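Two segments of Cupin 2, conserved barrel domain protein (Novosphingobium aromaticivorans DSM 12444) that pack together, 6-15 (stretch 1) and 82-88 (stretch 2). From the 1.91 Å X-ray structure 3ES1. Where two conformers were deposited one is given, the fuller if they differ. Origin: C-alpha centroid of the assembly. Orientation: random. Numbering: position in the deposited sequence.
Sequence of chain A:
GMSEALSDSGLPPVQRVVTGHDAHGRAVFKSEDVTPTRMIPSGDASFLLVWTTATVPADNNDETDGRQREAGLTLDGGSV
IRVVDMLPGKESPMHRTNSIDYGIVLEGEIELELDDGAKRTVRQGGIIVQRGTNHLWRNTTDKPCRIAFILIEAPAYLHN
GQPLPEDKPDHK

Stretch 1 (6-15) LSDSGLPPVQ
Stretch 2 (82-88) RVVDMLP

A recurring way to fasten a loop to a strand is to let one acidic side chain on the strand receive a hydroxyl from a turn whose shape is already fixed by its own backbone. The contact between residues 6-15 and 82-88 of this cupin-domain protein is a compact example, with 226 Å² buried in all; touching residues are separated by at least 69 in sequence.

The acceptor is Asp85, which has the greatest covered area of the contact, 58 Å². It lies in the strand that runs in from earlier in the chain and ends at Met86, at phi/psi -105/108, with chi1 m (-61°) and chi2 at -12°, and its CA-to-CB bond points toward the loop. The donor is Ser9, with 47 Å² covered. Its backbone sits at -89/-6 and its chi1 is p (54°), so that OG reaches OD2 of Asp85 in a hydrogen bond of 2.7 Å, the only one that crosses between the stretches. The CA atoms of Ser9 and Asp85 stand 6.4 Å apart and set the register at this end.

Ser9 is held in place by the loop itself. Ser7 (-63/155, chi1 m at -61°) to Gly10 form a type I turn, closed by Gly10 N to Ser7 O at 2.8 Å, with Asp8 at -65/-14. Gly10 follows at 87/-1, where a CB would be jammed against the carbonyl O of Ser9; these angles by themselves call for glycine. The chain then returns through Leu11 (-90/157) so that Ser7 N donates to Leu11 O at 2.8 Å. Leu11 N also makes a weak hydrogen bond to Ser9 OG, 3.3 Å long, so the hydroxyl that donates to the carboxylate accepts from the loop backbone.

Carbon atoms surround this polar link. Leu11 (chi1 m, chi2 t) brings CD1 to 3.9 Å from Asp85 OD2, and Ser7 CB lies 4.2 Å from the same oxygen. Leu87, just beyond the strand at -83/154, starts sideways, but with chi1 at -85° and chi2 at 45° its end comes nearer, placing CD1 4.0 Å from Ser9 CB.

Farther along, the contact becomes purely apolar. After Pro12 (-58/151) and Pro13 (-67/168), the loop enters a strand at Val14. Val14 and Val83 point toward each other, both extended (-108/124 and -107/127) and both t at chi1; Val14 CG2 meets Val83 CG1 at 4.5 Å. Their CA atoms are 8.6 Å apart, and the two stretches run in opposite directions. Between Val83 and Asp85, Val84 makes no contact, as the alternation of an extended strand implies.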

# COMPACT_ATOMS: atom_id res chain seq x y z
N LEU A 6 5.84 10.77 20.05
CA LEU A 6 4.47 10.33 19.79
C LEU A 6 3.85 11.22 18.72
O LEU A 6 4.12 12.40 18.64
CB LEU A 6 3.64 10.45 21.08
CG LEU A 6 2.52 9.49 21.36
CD1 LEU A 6 3.05 8.05 21.30
CD2 LEU A 6 1.91 9.89 22.75
N SER A 7 3.04 10.61 17.85
CA SER A 7 2.27 11.34 16.84
C SER A 7 1.26 12.31 17.48
O SER A 7 0.82 12.15 18.64
CB SER A 7 1.52 10.37 15.93
OG SER A 7 2.41 9.51 15.22
N ASP A 8 0.91 13.33 16.71
CA ASP A 8 -0.03 14.35 17.20
C ASP A 8 -1.42 13.72 17.44
O ASP A 8 -2.29 14.34 18.05
CB ASP A 8 -0.13 15.54 16.24
CG ASP A 8 1.14 16.40 16.23
OD1 ASP A 8 1.97 16.25 17.14
OD2 ASP A 8 1.32 17.24 15.31
N SER A 9 -1.63 12.50 16.93
CA SER A 9 -2.90 11.77 17.11
C SER A 9 -2.85 10.94 18.38
O SER A 9 -3.83 10.33 18.78
CB SER A 9 -3.10 10.79 15.96
OG SER A 9 -1.94 9.97 15.89
N GLY A 10 -1.67 10.92 18.99
CA GLY A 10 -1.43 10.07 20.18
C GLY A 10 -0.99 8.65 19.90
O GLY A 10 -0.73 7.86 20.84
N LEU A 11 -0.90 8.36 18.61
CA LEU A 11 -0.40 7.05 18.11
C LEU A 11 1.13 7.04 17.89
O LEU A 11 1.75 8.09 17.76
CB LEU A 11 -1.11 6.69 16.82
CG LEU A 11 -2.61 6.47 16.88
CD1 LEU A 11 -3.19 6.18 15.50
CD2 LEU A 11 -2.89 5.30 17.82
N PRO A 12 1.74 5.86 17.90
CA PRO A 12 3.21 5.75 17.74
C PRO A 12 3.73 6.35 16.46
O PRO A 12 3.00 6.43 15.48
CB PRO A 12 3.43 4.23 17.71
CG PRO A 12 2.34 3.66 18.49
CD PRO A 12 1.13 4.52 18.10
N PRO A 13 4.98 6.84 16.47
CA PRO A 13 5.58 7.28 15.21
C PRO A 13 5.80 6.10 14.31
O PRO A 13 5.73 4.95 14.72
CB PRO A 13 6.93 7.89 15.63
CG PRO A 13 7.26 7.27 16.97
CD PRO A 13 5.91 6.93 17.62
N VAL A 14 6.09 6.41 13.07
CA VAL A 14 6.21 5.40 12.01
C VAL A 14 7.67 5.17 11.57
O VAL A 14 8.36 6.08 11.20
CB VAL A 14 5.37 5.85 10.79
CG1 VAL A 14 5.48 4.84 9.61
CG2 VAL A 14 3.89 6.13 11.21
N GLN A 15 8.10 3.93 11.65
CA GLN A 15 9.40 3.48 11.10
C GLN A 15 9.30 3.33 9.60
O GLN A 15 8.39 2.65 9.09
CB GLN A 15 9.81 2.13 11.74
CG GLN A 15 11.12 1.52 11.22
CD GLN A 15 11.31 0.10 11.70
OE1 GLN A 15 10.32 -0.57 12.10
NE2 GLN A 15 12.55 -0.39 11.62
N ARG A 82 1.22 7.54 1.95
CA ARG A 82 1.19 8.33 3.18
C ARG A 82 0.36 7.64 4.23
O ARG A 82 -0.50 6.78 3.93
CB ARG A 82 0.67 9.76 2.88
CG ARG A 82 -0.75 9.80 2.43
CD ARG A 82 -1.23 11.22 2.28
NE ARG A 82 -2.49 11.20 1.57
CZ ARG A 82 -2.66 11.65 0.33
NH1 ARG A 82 -1.68 12.24 -0.31
NH2 ARG A 82 -3.85 11.57 -0.22
N VAL A 83 0.62 8.02 5.49
CA VAL A 83 -0.13 7.58 6.64
C VAL A 83 -1.02 8.73 7.16
O VAL A 83 -0.55 9.86 7.39
CB VAL A 83 0.82 7.04 7.75
CG1 VAL A 83 0.02 6.67 9.00
CG2 VAL A 83 1.69 5.89 7.27
N VAL A 84 -2.29 8.42 7.30
CA VAL A 84 -3.31 9.42 7.78
C VAL A 84 -3.99 8.89 9.04
O VAL A 84 -4.55 7.78 9.06
CB VAL A 84 -4.38 9.81 6.70
CG1 VAL A 84 -5.37 10.85 7.23
CG2 VAL A 84 -3.68 10.38 5.46
N ASP A 85 -3.91 9.70 10.09
CA ASP A 85 -4.59 9.39 11.36
C ASP A 85 -5.78 10.29 11.47
O ASP A 85 -5.66 11.50 11.69
CB ASP A 85 -3.69 9.64 12.56
CG ASP A 85 -2.43 8.78 12.57
OD1 ASP A 85 -2.32 7.81 11.79
OD2 ASP A 85 -1.56 9.05 13.42
N MSE A 86 -6.94 9.66 11.32
CA MSE A 86 -8.24 10.34 11.43
C MSE A 86 -8.58 10.43 12.91
O MSE A 86 -8.58 9.42 13.63
CB MSE A 86 -9.36 9.59 10.69
CG MSE A 86 -9.23 9.49 9.15
SE MSE A 86 -9.01 11.19 8.24
CE MSE A 86 -10.78 11.93 8.23
N LEU A 87 -8.83 11.64 13.37
CA LEU A 87 -9.09 11.88 14.81
C LEU A 87 -10.54 11.59 15.18
O LEU A 87 -11.43 11.63 14.32
CB LEU A 87 -8.67 13.30 15.23
CG LEU A 87 -7.18 13.55 15.62
CD1 LEU A 87 -6.19 12.97 14.72
CD2 LEU A 87 -6.87 15.00 15.75
N PRO A 88 -10.79 11.24 16.46
CA PRO A 88 -12.16 10.84 16.83
C PRO A 88 -13.17 11.96 16.61
O PRO A 88 -12.90 13.10 16.93
CB PRO A 88 -12.05 10.49 18.33
CG PRO A 88 -10.72 10.73 18.73
CD PRO A 88 -9.84 11.02 17.55